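Local structure of dimethyl-sulfide monooxygenase (Hyphomicrobium sulfonivorans, 6AK1) at residues L7-M12 against G403-F408; N41-L46 against V99-T104; L280-T285 against R362-L367. The protein oxidises dimethyl sulfide to methanethiol and formaldehyde with NADH and oxygen, as the FMN-dependent large subunit of a two-component monooxygenase. All coordinates share one frame; numbering follows the deposited sequence.

Contact 1: L7-M12 against G403-F408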
loop_
_atom_site.group_PDB
_atom_site.type_symbol
_atom_site.label_atom_id
_atom_site.label_comp_id
_atom_site.label_asym_id
_atom_site.label_seq_id
_atom_site.Cartn_x
_atom_site.Cartn_y
_atom_site.Cartn_z
ATOM N N LEU A 7 10.207 -1.906 -8.196
ATOM C CA LEU A 7 9.270 -2.957 -8.584
ATOM C C LEU A 7 8.582 -3.508 -7.341
ATOM O O LEU A 7 9.242 -4.066 -6.460
ATOM C CB LEU A 7 9.993 -4.071 -9.333
ATOM C CG LEU A 7 10.747 -3.579 -10.568
ATOM C CD1 LEU A 7 11.622 -4.680 -11.152
ATOM C CD2 LEU A 7 9.779 -3.008 -11.609
ATOM N N ASN A 8 7.265 -3.340 -7.269
ATOM C CA ASN A 8 6.449 -3.859 -6.181
ATOM C C ASN A 8 5.395 -4.806 -6.740
ATOM O O ASN A 8 4.828 -4.552 -7.813
ATOM C CB ASN A 8 5.716 -2.740 -5.416
ATOM C CG ASN A 8 6.642 -1.815 -4.654
ATOM O OD1 ASN A 8 7.802 -2.127 -4.383
ATOM N ND2 ASN A 8 6.107 -0.668 -4.272
ATOM N N ALA A 9 5.103 -5.872 -5.992
ATOM C CA ALA A 9 3.939 -6.694 -6.284
ATOM C C ALA A 9 2.759 -6.195 -5.459
ATOM O O ALA A 9 2.864 -6.029 -4.242
ATOM C CB ALA A 9 4.202 -8.176 -5.996
ATOM N N PHE A 10 1.651 -5.945 -6.133
ATOM C CA PHE A 10 0.404 -5.526 -5.514
ATOM C C PHE A 10 -0.466 -6.769 -5.346
ATOM O O PHE A 10 -0.716 -7.498 -6.320
ATOM C CB PHE A 10 -0.258 -4.466 -6.398
ATOM C CG PHE A 10 -1.389 -3.710 -5.759
ATOM C CD1 PHE A 10 -1.298 -3.233 -4.458
ATOM C CD2 PHE A 10 -2.532 -3.422 -6.498
ATOM C CE1 PHE A 10 -2.352 -2.520 -3.888
ATOM C CE2 PHE A 10 -3.588 -2.696 -5.940
ATOM C CZ PHE A 10 -3.500 -2.252 -4.633
ATOM N N ASP A 11 -0.898 -7.028 -4.114
ATOM C CA ASP A 11 -1.722 -8.192 -3.802
ATOM C C ASP A 11 -2.691 -7.799 -2.684
ATOM O O ASP A 11 -2.696 -6.664 -2.210
ATOM C CB ASP A 11 -0.841 -9.398 -3.423
ATOM C CG ASP A 11 -1.482 -10.754 -3.775
ATOM O OD1 ASP A 11 -2.706 -10.937 -3.647
ATOM O OD2 ASP A 11 -0.750 -11.673 -4.160
ATOM N N MET A 12 -3.526 -8.746 -2.276
ATOM C CA MET A 12 -4.501 -8.516 -1.222
ATOM C C MET A 12 -4.875 -9.888 -0.691
ATOM O O MET A 12 -4.775 -10.871 -1.415
ATOM C CB MET A 12 -5.726 -7.749 -1.755
ATOM C CG MET A 12 -6.821 -7.458 -0.739
ATOM S SD MET A 12 -8.059 -6.262 -1.371
ATOM C CE MET A 12 -9.418 -6.612 -0.281
ATOM N N GLY A 403 1.395 -16.165 -11.763
ATOM C CA GLY A 403 2.001 -16.039 -13.083
ATOM C C GLY A 403 2.326 -14.606 -13.466
ATOM O O GLY A 403 3.301 -14.356 -14.185
ATOM N N SER A 404 1.529 -13.646 -12.979
ATOM C CA SER A 404 1.765 -12.248 -13.322
ATOM C C SER A 404 3.142 -11.792 -12.857
ATOM O O SER A 404 3.859 -11.119 -13.601
ATOM C CB SER A 404 0.671 -11.374 -12.716
ATOM O OG SER A 404 1.178 -10.086 -12.408
ATOM N N VAL A 405 3.531 -12.170 -11.637
ATOM C CA VAL A 405 4.857 -11.847 -11.107
ATOM C C VAL A 405 5.938 -12.686 -11.781
ATOM O O VAL A 405 7.001 -12.171 -12.160
ATOM C CB VAL A 405 4.870 -12.055 -9.584
ATOM C CG1 VAL A 405 6.295 -12.205 -9.091
ATOM C CG2 VAL A 405 4.160 -10.921 -8.872
ATOM N N THR A 406 5.685 -13.989 -11.928
ATOM C CA THR A 406 6.635 -14.879 -12.590
ATOM C C THR A 406 6.915 -14.445 -14.026
ATOM O O THR A 406 8.075 -14.436 -14.459
ATOM C CB THR A 406 6.106 -16.313 -12.554
ATOM O OG1 THR A 406 5.977 -16.726 -11.188
ATOM C CG2 THR A 406 7.073 -17.265 -13.271
ATOM N N ASP A 407 5.871 -14.084 -14.783
ATOM C CA ASP A 407 6.089 -13.622 -16.156
ATOM C C ASP A 407 6.886 -12.318 -16.181
ATOM O O ASP A 407 7.782 -12.144 -17.019
ATOM C CB ASP A 407 4.757 -13.423 -16.882
ATOM C CG ASP A 407 4.151 -14.714 -17.380
ATOM O OD1 ASP A 407 4.835 -15.766 -17.346
ATOM O OD2 ASP A 407 2.977 -14.663 -17.824
ATOM N N PHE A 408 6.564 -11.380 -15.282
ATOM C CA PHE A 408 7.344 -10.148 -15.203
ATOM C C PHE A 408 8.816 -10.442 -14.951
ATOM O O PHE A 408 9.695 -9.890 -15.623
ATOM C CB PHE A 408 6.803 -9.230 -14.109
ATOM C CG PHE A 408 7.263 -7.809 -14.254
ATOM C CD1 PHE A 408 8.450 -7.395 -13.687
ATOM C CD2 PHE A 408 6.514 -6.895 -14.997
ATOM C CE1 PHE A 408 8.889 -6.100 -13.834
ATOM C CE2 PHE A 408 6.951 -5.589 -15.146
ATOM C CZ PHE A 408 8.136 -5.193 -14.567
#
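Leu7 and Ala9 of strand 6-12 form a buried, wholly apolar strand-to-helix contact with Val405 and Phe408 at the start of helix 403-418, on the outer surface of the TIM barrel. The strand offers residues two apart and the helix residues one turn apart. Because Ala9 is matched with Val405 and Leu7 with Phe408, the two elements run in opposing directions. The backbones diverge toward Leu7, from 7.1 Å between the CA atoms of Ala9 and Val405 to 10.0 Å between those of Leu7 and Phe408, and the larger side chains fill the wider end. There, CD2 of Leu7 lies 3.9 Å from CE1 and 4.0 Å from CZ of Phe408, while CD1 of Leu7 reaches the same CE1 at 4.1 Å. Both methyls come to the CE1 corner obliquely, from the same side of the ring plane; Phe408 extends the ring toward the strand with CG anti to its own N (chi1 -162°). At the narrower end the one methyl of Ala9, CB, meets Val405 CG2 at 4.0 Å. On the helix, Asp407 turns elsewhere, to a salt bridge with Lys295, while the Phe408 ring also touches Leu396 of strand 393-397. No hydrogen bond crosses between the segments, so they meet through van der Waals contact and buried hydrocarbon alone, with Leu46 of helix 36-48 packing on both Ala9 and Val405.

Contact 2: N41-L46 against V99-T104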
loop_
_atom_site.group_PDB
_atom_site.type_symbol
_atom_site.label_atom_id
_atom_site.label_comp_id
_atom_site.label_asym_id
_atom_site.label_seq_id
_atom_site.Cartn_x
_atom_site.Cartn_y
_atom_site.Cartn_z
ATOM N N ASN A 41 5.507 -18.914 -0.910
ATOM C CA ASN A 41 5.983 -19.042 -2.290
ATOM C C ASN A 41 6.033 -17.684 -2.997
ATOM O O ASN A 41 6.968 -17.407 -3.747
ATOM C CB ASN A 41 5.086 -19.990 -3.087
ATOM C CG ASN A 41 5.229 -21.428 -2.665
ATOM O OD1 ASN A 41 6.246 -21.827 -2.089
ATOM N ND2 ASN A 41 4.215 -22.230 -2.976
ATOM N N MET A 42 5.022 -16.838 -2.789
ATOM C CA MET A 42 5.025 -15.503 -3.388
ATOM C C MET A 42 6.242 -14.691 -2.936
ATOM O O MET A 42 6.957 -14.109 -3.767
ATOM C CB MET A 42 3.713 -14.775 -3.049
ATOM C CG MET A 42 3.604 -13.325 -3.580
ATOM S SD MET A 42 3.837 -13.228 -5.388
ATOM C CE MET A 42 2.573 -14.379 -5.901
ATOM N N ALA A 43 6.512 -14.668 -1.618
ATOM C CA ALA A 43 7.618 -13.866 -1.090
ATOM C C ALA A 43 8.960 -14.343 -1.628
ATOM O O ALA A 43 9.835 -13.528 -1.943
ATOM C CB ALA A 43 7.625 -13.895 0.451
ATOM N N MET A 44 9.154 -15.661 -1.713
ATOM C CA MET A 44 10.400 -16.182 -2.258
ATOM C C MET A 44 10.535 -15.855 -3.738
ATOM O O MET A 44 11.631 -15.525 -4.209
ATOM C CB MET A 44 10.478 -17.688 -2.038
ATOM C CG MET A 44 10.542 -18.084 -0.571
ATOM S SD MET A 44 11.054 -19.812 -0.385
ATOM C CE MET A 44 9.527 -20.662 -0.725
ATOM N N GLU A 45 9.427 -15.945 -4.482
ATOM C CA GLU A 45 9.448 -15.652 -5.905
ATOM C C GLU A 45 9.759 -14.178 -6.169
ATOM O O GLU A 45 10.438 -13.859 -7.152
ATOM C CB GLU A 45 8.108 -16.055 -6.530
ATOM C CG GLU A 45 7.934 -15.648 -7.983
ATOM C CD GLU A 45 8.727 -16.527 -8.958
ATOM O OE1 GLU A 45 9.636 -17.252 -8.509
ATOM O OE2 GLU A 45 8.428 -16.496 -10.177
ATOM N N LEU A 46 9.306 -13.274 -5.290
ATOM C CA LEU A 46 9.683 -11.867 -5.408
ATOM C C LEU A 46 11.183 -11.652 -5.240
ATOM O O LEU A 46 11.740 -10.751 -5.873
ATOM C CB LEU A 46 8.916 -11.021 -4.390
ATOM C CG LEU A 46 7.398 -10.865 -4.601
ATOM C CD1 LEU A 46 6.849 -9.774 -3.731
ATOM C CD2 LEU A 46 7.082 -10.558 -6.038
ATOM N N VAL A 99 13.163 -8.650 0.679
ATOM C CA VAL A 99 11.931 -8.049 0.176
ATOM C C VAL A 99 11.172 -7.394 1.330
ATOM O O VAL A 99 11.144 -7.906 2.458
ATOM C CB VAL A 99 11.069 -9.092 -0.565
ATOM C CG1 VAL A 99 10.528 -10.142 0.393
ATOM C CG2 VAL A 99 9.912 -8.420 -1.300
ATOM N N GLY A 100 10.577 -6.224 1.064
ATOM C CA GLY A 100 9.778 -5.549 2.067
ATOM C C GLY A 100 8.320 -6.010 2.053
ATOM O O GLY A 100 7.856 -6.643 1.109
ATOM N N PHE A 101 7.596 -5.679 3.126
ATOM C CA PHE A 101 6.182 -6.029 3.249
ATOM C C PHE A 101 5.407 -4.765 3.587
ATOM O O PHE A 101 5.579 -4.202 4.672
ATOM C CB PHE A 101 5.961 -7.118 4.303
ATOM C CG PHE A 101 6.791 -8.337 4.066
ATOM C CD1 PHE A 101 6.451 -9.231 3.052
ATOM C CD2 PHE A 101 7.940 -8.571 4.812
ATOM C CE1 PHE A 101 7.221 -10.353 2.792
ATOM C CE2 PHE A 101 8.716 -9.691 4.561
ATOM C CZ PHE A 101 8.340 -10.597 3.544
ATOM N N GLY A 102 4.584 -4.311 2.646
ATOM C CA GLY A 102 3.685 -3.208 2.895
ATOM C C GLY A 102 2.372 -3.739 3.423
ATOM O O GLY A 102 1.693 -4.519 2.748
ATOM N N VAL A 103 2.010 -3.350 4.638
ATOM C CA VAL A 103 0.823 -3.870 5.293
ATOM C C VAL A 103 -0.172 -2.733 5.427
ATOM O O VAL A 103 0.161 -1.669 5.955
ATOM C CB VAL A 103 1.166 -4.491 6.660
ATOM C CG1 VAL A 103 -0.070 -5.135 7.259
ATOM C CG2 VAL A 103 2.274 -5.520 6.483
ATOM N N THR A 104 -1.377 -2.941 4.916
ATOM C CA THR A 104 -2.421 -1.933 5.007
ATOM C C THR A 104 -3.116 -2.043 6.358
ATOM O O THR A 104 -3.455 -3.144 6.794
ATOM C CB THR A 104 -3.430 -2.118 3.863
ATOM O OG1 THR A 104 -2.762 -1.928 2.619
ATOM C CG2 THR A 104 -4.557 -1.112 3.950
#
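Val99 overlaps Leu46 with one methyl and the backbone of Ala43 with the other, at the point where the chain enters strand 100-106 beneath helix 36-48. CG2 of Val99 sits 4.1 Å from CD1 and 4.2 Å from CB of Leu46, so it touches both the root and one branch of the leucine; the two side chains cross at about a right angle. CG1 of Val99 lies between its own N and carbonyl carbon (chi1 68°), a rotamer that places it 4.2 Å from the carbonyl O of Ala43. Two residues along, Phe101 brings its ring to the same helix. Its CE1 approaches Ala43 CB at 4.3 Å, with the methyl at the ring edge and near the ring plane. Helix 89-94 and strand 53-57 flank the contact: Met92 packs against both Ala43 and Phe101, and Leu54 against Leu46. Two hydrogen bonds meet the backbone of Val99, N to Glu47 OE2 and O from Arg129 NH1. Further along, Thr104 OG1 is hydrogen-bonded to Ile56 O and Asn133 ND2 of the two flanking strands; Thr104 probably contributes to FMN binding, as in relatives. Helix 36-48 is the connection of the beta-alpha-beta crossover from strand 6-12 to the parallel strand 53-57, and it reaches on to the start of strand 100-106, as outer-layer helices of a TIM barrel do.

Contact 3: L280-T285 against R362-L367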
loop_
_atom_site.group_PDB
_atom_site.type_symbol
_atom_site.label_atom_id
_atom_site.label_comp_id
_atom_site.label_asym_id
_atom_site.label_seq_id
_atom_site.Cartn_x
_atom_site.Cartn_y
_atom_site.Cartn_z
ATOM N N LEU A 280 -0.353 2.269 -10.061
ATOM C CA LEU A 280 -0.991 0.996 -10.349
ATOM C C LEU A 280 -0.825 0.661 -11.830
ATOM O O LEU A 280 -1.002 1.523 -12.697
ATOM C CB LEU A 280 -2.468 1.055 -9.957
ATOM C CG LEU A 280 -3.372 -0.089 -10.431
ATOM C CD1 LEU A 280 -2.949 -1.354 -9.732
ATOM C CD2 LEU A 280 -4.821 0.216 -10.131
ATOM N N LEU A 281 -0.466 -0.591 -12.113
ATOM C CA LEU A 281 -0.258 -1.065 -13.474
ATOM C C LEU A 281 -0.400 -2.577 -13.484
ATOM O O LEU A 281 0.066 -3.257 -12.559
ATOM C CB LEU A 281 1.120 -0.678 -14.021
ATOM C CG LEU A 281 1.418 -1.035 -15.485
ATOM C CD1 LEU A 281 0.508 -0.248 -16.476
ATOM C CD2 LEU A 281 2.861 -0.752 -15.789
ATOM N N THR A 282 -1.052 -3.090 -14.527
ATOM C CA THR A 282 -1.155 -4.521 -14.793
ATOM C C THR A 282 -0.431 -4.829 -16.096
ATOM O O THR A 282 -0.758 -4.257 -17.142
ATOM C CB THR A 282 -2.617 -4.955 -14.890
ATOM O OG1 THR A 282 -3.305 -4.555 -13.698
ATOM C CG2 THR A 282 -2.711 -6.474 -15.083
ATOM N N VAL A 283 0.520 -5.751 -16.041
ATOM C CA VAL A 283 1.339 -6.121 -17.184
ATOM C C VAL A 283 0.988 -7.549 -17.584
ATOM O O VAL A 283 1.129 -8.479 -16.778
ATOM C CB VAL A 283 2.835 -5.988 -16.867
ATOM C CG1 VAL A 283 3.688 -6.489 -18.046
ATOM C CG2 VAL A 283 3.169 -4.549 -16.520
ATOM N N ILE A 284 0.526 -7.721 -18.821
ATOM C CA ILE A 284 0.385 -9.032 -19.446
ATOM C C ILE A 284 1.468 -9.133 -20.510
ATOM O O ILE A 284 1.493 -8.331 -21.457
ATOM C CB ILE A 284 -1.006 -9.240 -20.075
ATOM C CG1 ILE A 284 -2.141 -8.788 -19.140
ATOM C CG2 ILE A 284 -1.186 -10.706 -20.522
ATOM C CD1 ILE A 284 -2.464 -9.763 -18.035
ATOM N N THR A 285 2.356 -10.117 -20.380
ATOM C CA THR A 285 3.477 -10.190 -21.310
ATOM C C THR A 285 3.728 -11.643 -21.717
ATOM O O THR A 285 2.959 -12.555 -21.386
ATOM C CB THR A 285 4.726 -9.525 -20.708
ATOM O OG1 THR A 285 5.817 -9.645 -21.631
ATOM C CG2 THR A 285 5.114 -10.186 -19.405
ATOM N N ARG A 362 -12.488 -4.243 -19.134
ATOM C CA ARG A 362 -12.014 -3.749 -17.844
ATOM C C ARG A 362 -12.019 -4.824 -16.757
ATOM O O ARG A 362 -11.496 -4.576 -15.665
ATOM C CB ARG A 362 -12.844 -2.534 -17.405
ATOM C CG ARG A 362 -12.816 -1.341 -18.395
ATOM C CD ARG A 362 -11.399 -1.015 -18.897
ATOM N NE ARG A 362 -10.472 -0.845 -17.786
ATOM C CZ ARG A 362 -9.154 -0.988 -17.874
ATOM N NH1 ARG A 362 -8.606 -1.293 -19.038
ATOM N NH2 ARG A 362 -8.392 -0.837 -16.791
ATOM N N CYS A 363 -12.557 -6.016 -17.030
ATOM C CA CYS A 363 -12.421 -7.117 -16.081
ATOM C C CYS A 363 -10.968 -7.451 -15.767
ATOM O O CYS A 363 -10.722 -8.194 -14.814
ATOM C CB CYS A 363 -13.130 -8.366 -16.597
ATOM S SG CYS A 363 -14.921 -8.282 -16.432
ATOM N N ILE A 364 -10.016 -6.947 -16.551
ATOM C CA ILE A 364 -8.595 -6.949 -16.204
ATOM C C ILE A 364 -8.149 -5.506 -16.030
ATOM O O ILE A 364 -8.316 -4.685 -16.941
ATOM C CB ILE A 364 -7.737 -7.625 -17.285
ATOM C CG1 ILE A 364 -8.043 -9.120 -17.367
ATOM C CG2 ILE A 364 -6.256 -7.371 -17.004
ATOM C CD1 ILE A 364 -7.303 -9.805 -18.481
ATOM N N GLY A 365 -7.567 -5.199 -14.879
ATOM C CA GLY A 365 -6.942 -3.912 -14.645
ATOM C C GLY A 365 -7.706 -3.009 -13.704
ATOM O O GLY A 365 -7.120 -2.068 -13.158
ATOM N N GLY A 366 -8.990 -3.268 -13.495
ATOM C CA GLY A 366 -9.799 -2.456 -12.608
ATOM C C GLY A 366 -10.008 -1.059 -13.150
ATOM O O GLY A 366 -10.654 -0.869 -14.189
ATOM N N LEU A 367 -9.451 -0.078 -12.441
ATOM C CA LEU A 367 -9.437 1.316 -12.861
ATOM C C LEU A 367 -8.032 1.787 -13.199
ATOM O O LEU A 367 -7.810 2.992 -13.344
ATOM C CB LEU A 367 -10.047 2.207 -11.774
ATOM C CG LEU A 367 -11.547 2.053 -11.546
ATOM C CD1 LEU A 367 -12.001 2.869 -10.324
ATOM C CD2 LEU A 367 -12.289 2.475 -12.786
HETATM O O HOH W 1 -4.335 -1.986 -13.816
#
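Thr282 and Gly365 are joined by a water, the one polar bridge between strand residues 280-285 and the loop 362-367. The threonine hydroxyl OG1 donates to the water at 2.8 Å, and the water in turn donates to Gly365 O at 2.9 Å. The hydroxyl is thereby directed at the loop without bonding to it directly. The remaining contacts are van der Waals. OG1 of Thr282 also lies 3.8 Å from Gly365 CA, an approach to bare backbone, since glycine presents no side chain here. The methyl CG2 of Thr282 stands anti to the backbone N, which brings it to CG2 of Ile364 at 4.1 Å, the two side chains crossing nearly at right angles. Leu280 CD2 adds a longer contact, 4.4 Å from Gly365 O. Within the loop, Gly365 has a backbone (phi 108°) at which a CB would jam against the preceding carbonyl, as suits glycine. Arg362 folds back so that its NH2 makes a weak bond to Gly366 O at 3.4 Å. The carbonyl O of Ile364 stands over one face of the guanidinium group, toward its rim. Gly366 O is also bonded by Tyr312 OH of helix 305-316. Beyond the loop, backbone bonds from Thr282 to Pro369 and Leu371 start the pairing with strand 370-372. The loop before that strand thus lies against strand 276-284, beside Ala397 of strand 393-397, with Tyr299 of helix 289-300 touching both Ile284 and Ile364.

All three contacts reach the same parallel barrel sheet. Contacts 1 and 2, with centres about 10 Å apart, share a core: CD2 of Leu46 lies 3.6 Å from Val405 CG1 and 3.7 Å from Ala9 CB, and a probable hydrogen bond joins Thr406 OG1 to Glu45 OE2 at 2.7 Å. Contact 3 is centred about 11 Å from contact 1 and meets it in three places, Phe10 with Leu280, Phe408 with Val283 and Asp407 with Thr285. Contacts 2 and 3 do not touch, their nearest atoms being about 12 Å apart, so contact 1 links them. The touching residues of all three lie away from the probable FMN site; only segment 99-104 reaches it, with Thr104 at its far end.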